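Local atomic coordinates of methylthioribose-1-phosphate isomerase (Saccharomyces cerevisiae, PDB entry 1W2W), a protein that catalyses the interconversion of methylthioribose-1-phosphate and methylthioribulose-1-phosphate, a step of the methionine salvage pathway. Residues 62-67 with 100-105. Residues are numbered along the deposited sequence; the frame is centred on the assembly and turned at random.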
ATOM      1  N   LEU A  62      -1.994  30.842  11.935  1.00 11.97           N
ATOM      2  CA  LEU A  62      -1.656  31.931  11.032  1.00 12.86           C
ATOM      3  C   LEU A  62      -2.887  32.507  10.338  1.00 12.45           C
ATOM      4  O   LEU A  62      -2.965  33.724  10.128  1.00 12.34           O
ATOM      5  CB  LEU A  62      -0.610  31.502   9.995  1.00 12.34           C
ATOM      6  CG  LEU A  62       0.813  31.369  10.531  1.00 11.93           C
ATOM      7  CD1 LEU A  62       1.684  30.687   9.485  1.00 14.38           C
ATOM      8  CD2 LEU A  62       1.401  32.725  10.884  1.00 14.23           C
ATOM      9  N   SER A  63      -3.849  31.653   9.991  1.00 12.67           N
ATOM     10  CA  SER A  63      -5.039  32.122   9.281  1.00 13.49           C
ATOM     11  C   SER A  63      -5.909  33.029  10.157  1.00 13.87           C
ATOM     12  O   SER A  63      -6.621  33.895   9.639  1.00 14.79           O
ATOM     13  CB  SER A  63      -5.854  30.961   8.690  1.00 13.22           C
ATOM     14  OG  SER A  63      -6.655  30.325   9.675  1.00 13.94           O
ATOM     15  N   VAL A  64      -5.852  32.832  11.472  1.00 13.82           N
ATOM     16  CA  VAL A  64      -6.532  33.738  12.403  1.00 13.56           C
ATOM     17  C   VAL A  64      -5.844  35.106  12.369  1.00 13.97           C
ATOM     18  O   VAL A  64      -6.497  36.164  12.328  1.00 13.76           O
ATOM     19  CB  VAL A  64      -6.518  33.174  13.841  1.00 12.58           C
ATOM     20  CG1 VAL A  64      -7.327  34.076  14.774  1.00 13.70           C
ATOM     21  CG2 VAL A  64      -7.094  31.766  13.889  1.00 12.41           C
ATOM     22  N   LEU A  65      -4.516  35.099  12.378  1.00 13.99           N
ATOM     23  CA  LEU A  65      -3.773  36.352  12.320  1.00 13.32           C
ATOM     24  C   LEU A  65      -3.998  37.093  11.001  1.00 13.66           C
ATOM     25  O   LEU A  65      -4.238  38.302  11.004  1.00 14.04           O
ATOM     26  CB  LEU A  65      -2.276  36.141  12.589  1.00 13.05           C
ATOM     27  CG  LEU A  65      -1.388  37.394  12.469  1.00 12.16           C
ATOM     28  CD1 LEU A  65      -1.782  38.454  13.509  1.00 13.83           C
ATOM     29  CD2 LEU A  65       0.083  37.026  12.627  1.00 12.74           C
ATOM     30  N   THR A  66      -3.931  36.406   9.867  1.00 12.85           N
ATOM     31  CA  THR A  66      -4.203  37.104   8.608  1.00 14.00           C
ATOM     32  C   THR A  66      -5.626  37.660   8.588  1.00 14.66           C
ATOM     33  O   THR A  66      -5.857  38.743   8.039  1.00 15.82           O
ATOM     34  CB  THR A  66      -3.951  36.224   7.357  1.00 13.63           C
ATOM     35  OG1 THR A  66      -4.675  34.996   7.462  1.00 13.96           O
ATOM     36  CG2 THR A  66      -2.503  35.790   7.260  1.00 15.13           C
ATOM     37  N   GLU A  67      -6.571  36.932   9.179  1.00 13.71           N
ATOM     38  CA  GLU A  67      -7.955  37.400   9.227  1.00 15.37           C
ATOM     39  C   GLU A  67      -8.084  38.684  10.043  1.00 16.44           C
ATOM     40  O   GLU A  67      -8.723  39.649   9.601  1.00 16.57           O
ATOM     41  CB  GLU A  67      -8.923  36.337   9.752  1.00 15.19           C
ATOM     42  CG  GLU A  67     -10.343  36.877   9.868  1.00 14.88           C
ATOM     43  CD  GLU A  67     -11.395  35.803   9.723  1.00 16.19           C
ATOM     44  OE1 GLU A  67     -12.391  35.840  10.473  1.00 16.44           O
ATOM     45  OE2 GLU A  67     -11.230  34.919   8.854  1.00 16.67           O
ATOM     46  N   ASP A 100     -14.098  27.992  16.384  1.00 16.55           N
ATOM     47  CA  ASP A 100     -14.776  26.698  16.420  1.00 17.09           C
ATOM     48  C   ASP A 100     -14.942  26.057  15.039  1.00 15.66           C
ATOM     49  O   ASP A 100     -14.794  24.843  14.893  1.00 14.78           O
ATOM     50  CB  ASP A 100     -16.127  26.795  17.153  1.00 17.01           C
ATOM     51  CG  ASP A 100     -15.979  27.230  18.610  1.00 21.09           C
ATOM     52  OD1 ASP A 100     -14.855  27.175  19.160  1.00 22.42           O
ATOM     53  OD2 ASP A 100     -16.943  27.651  19.291  1.00 21.43           O
ATOM     54  N   PHE A 101     -15.246  26.868  14.027  1.00 14.34           N
ATOM     55  CA  PHE A 101     -15.323  26.385  12.646  1.00 15.41           C
ATOM     56  C   PHE A 101     -13.965  25.802  12.237  1.00 14.88           C
ATOM     57  O   PHE A 101     -13.879  24.663  11.748  1.00 14.35           O
ATOM     58  CB  PHE A 101     -15.737  27.546  11.734  1.00 15.16           C
ATOM     59  CG  PHE A 101     -15.702  27.232  10.265  1.00 17.20           C
ATOM     60  CD1 PHE A 101     -16.436  26.174   9.746  1.00 19.18           C
ATOM     61  CD2 PHE A 101     -14.932  28.002   9.410  1.00 17.91           C
ATOM     62  CE1 PHE A 101     -16.401  25.889   8.391  1.00 21.73           C
ATOM     63  CE2 PHE A 101     -14.896  27.723   8.050  1.00 20.93           C
ATOM     64  CZ  PHE A 101     -15.633  26.667   7.542  1.00 20.36           C
ATOM     65  N   LEU A 102     -12.909  26.581  12.455  1.00 13.83           N
ATOM     66  CA  LEU A 102     -11.549  26.147  12.101  1.00 13.17           C
ATOM     67  C   LEU A 102     -11.201  24.824  12.776  1.00 13.82           C
ATOM     68  O   LEU A 102     -10.657  23.914  12.138  1.00 13.96           O
ATOM     69  CB  LEU A 102     -10.526  27.216  12.503  1.00 14.29           C
ATOM     70  CG  LEU A 102      -9.058  26.933  12.160  1.00 12.99           C
ATOM     71  CD1 LEU A 102      -8.957  26.684  10.658  1.00 14.77           C
ATOM     72  CD2 LEU A 102      -8.211  28.146  12.534  1.00 13.86           C
ATOM     73  N   LEU A 103     -11.515  24.726  14.069  1.00 13.48           N
ATOM     74  CA  LEU A 103     -11.296  23.506  14.842  1.00 14.97           C
ATOM     75  C   LEU A 103     -11.936  22.280  14.192  1.00 15.36           C
ATOM     76  O   LEU A 103     -11.401  21.169  14.273  1.00 14.68           O
ATOM     77  CB  LEU A 103     -11.829  23.665  16.271  1.00 14.92           C
ATOM     78  CG  LEU A 103     -11.696  22.445  17.184  1.00 16.00           C
ATOM     79  CD1 LEU A 103     -10.235  22.272  17.586  1.00 16.20           C
ATOM     80  CD2 LEU A 103     -12.573  22.600  18.413  1.00 16.56           C
ATOM     81  N   SER A 104     -13.080  22.481  13.549  1.00 14.97           N
ATOM     82  CA  SER A 104     -13.817  21.359  12.961  1.00 15.51           C
ATOM     83  C   SER A 104     -13.208  20.809  11.669  1.00 15.47           C
ATOM     84  O   SER A 104     -13.647  19.774  11.177  1.00 15.45           O
ATOM     85  CB  SER A 104     -15.280  21.732  12.708  1.00 16.17           C
ATOM     86  OG  SER A 104     -15.412  22.607  11.597  1.00 16.36           O
ATOM     87  N   SER A 105     -12.211  21.501  11.123  1.00 15.22           N
ATOM     88  CA  SER A 105     -11.559  21.085   9.882  1.00 14.85           C
ATOM     89  C   SER A 105     -11.171  19.601   9.840  1.00 15.18           C
ATOM     90  O   SER A 105     -11.612  18.861   8.956  1.00 13.80           O
ATOM     91  CB  SER A 105     -10.330  21.963   9.604  1.00 15.52           C
ATOM     92  OG  SER A 105      -9.451  21.975  10.723  1.00 14.87           O
TER
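One methyl group, CD2 of Leu-102, leads the contact between residues 62-67 of helix 53-73 and residues 100-105 at the end of helix 88-103, meeting both Ser-63 and Val-64. It lies 4.0 Å from CG2 of Val-64, an apolar van der Waals touch between side chains set at a slant to one another. The CA-CB bond of Leu-102 heads for 62-67, and chi1 of -178° with chi2 of 56° puts CD2 foremost. The second neighbour is polar: OG of Ser-63 stands 3.9 Å from the same CD2, in van der Waals contact only; the hydroxyl is satisfied by O of Gly-60, one turn back. The tight part is small, with 79 Å² buried in all and the closest CA atoms, those of Val-64 and Leu-102, still 9.1 Å apart. Beside it, Glu-67 forms a salt bridge with Arg-98. Away from this buried spot, Leu-103 and Ser-104 belong to the solvent side; OG of Ser-104 turns back to O of Phe-101 at 2.6 Å, with a C=O...O angle of 136°, at one of the carbonyl's lone pairs. With Leu-116 packed on Leu-102 and Leu-136 on Val-64, the contact joins helices 53-73, 88-103, 111-124 and 129-168 in the helical N-terminal part of this eIF-2B-family isomerase.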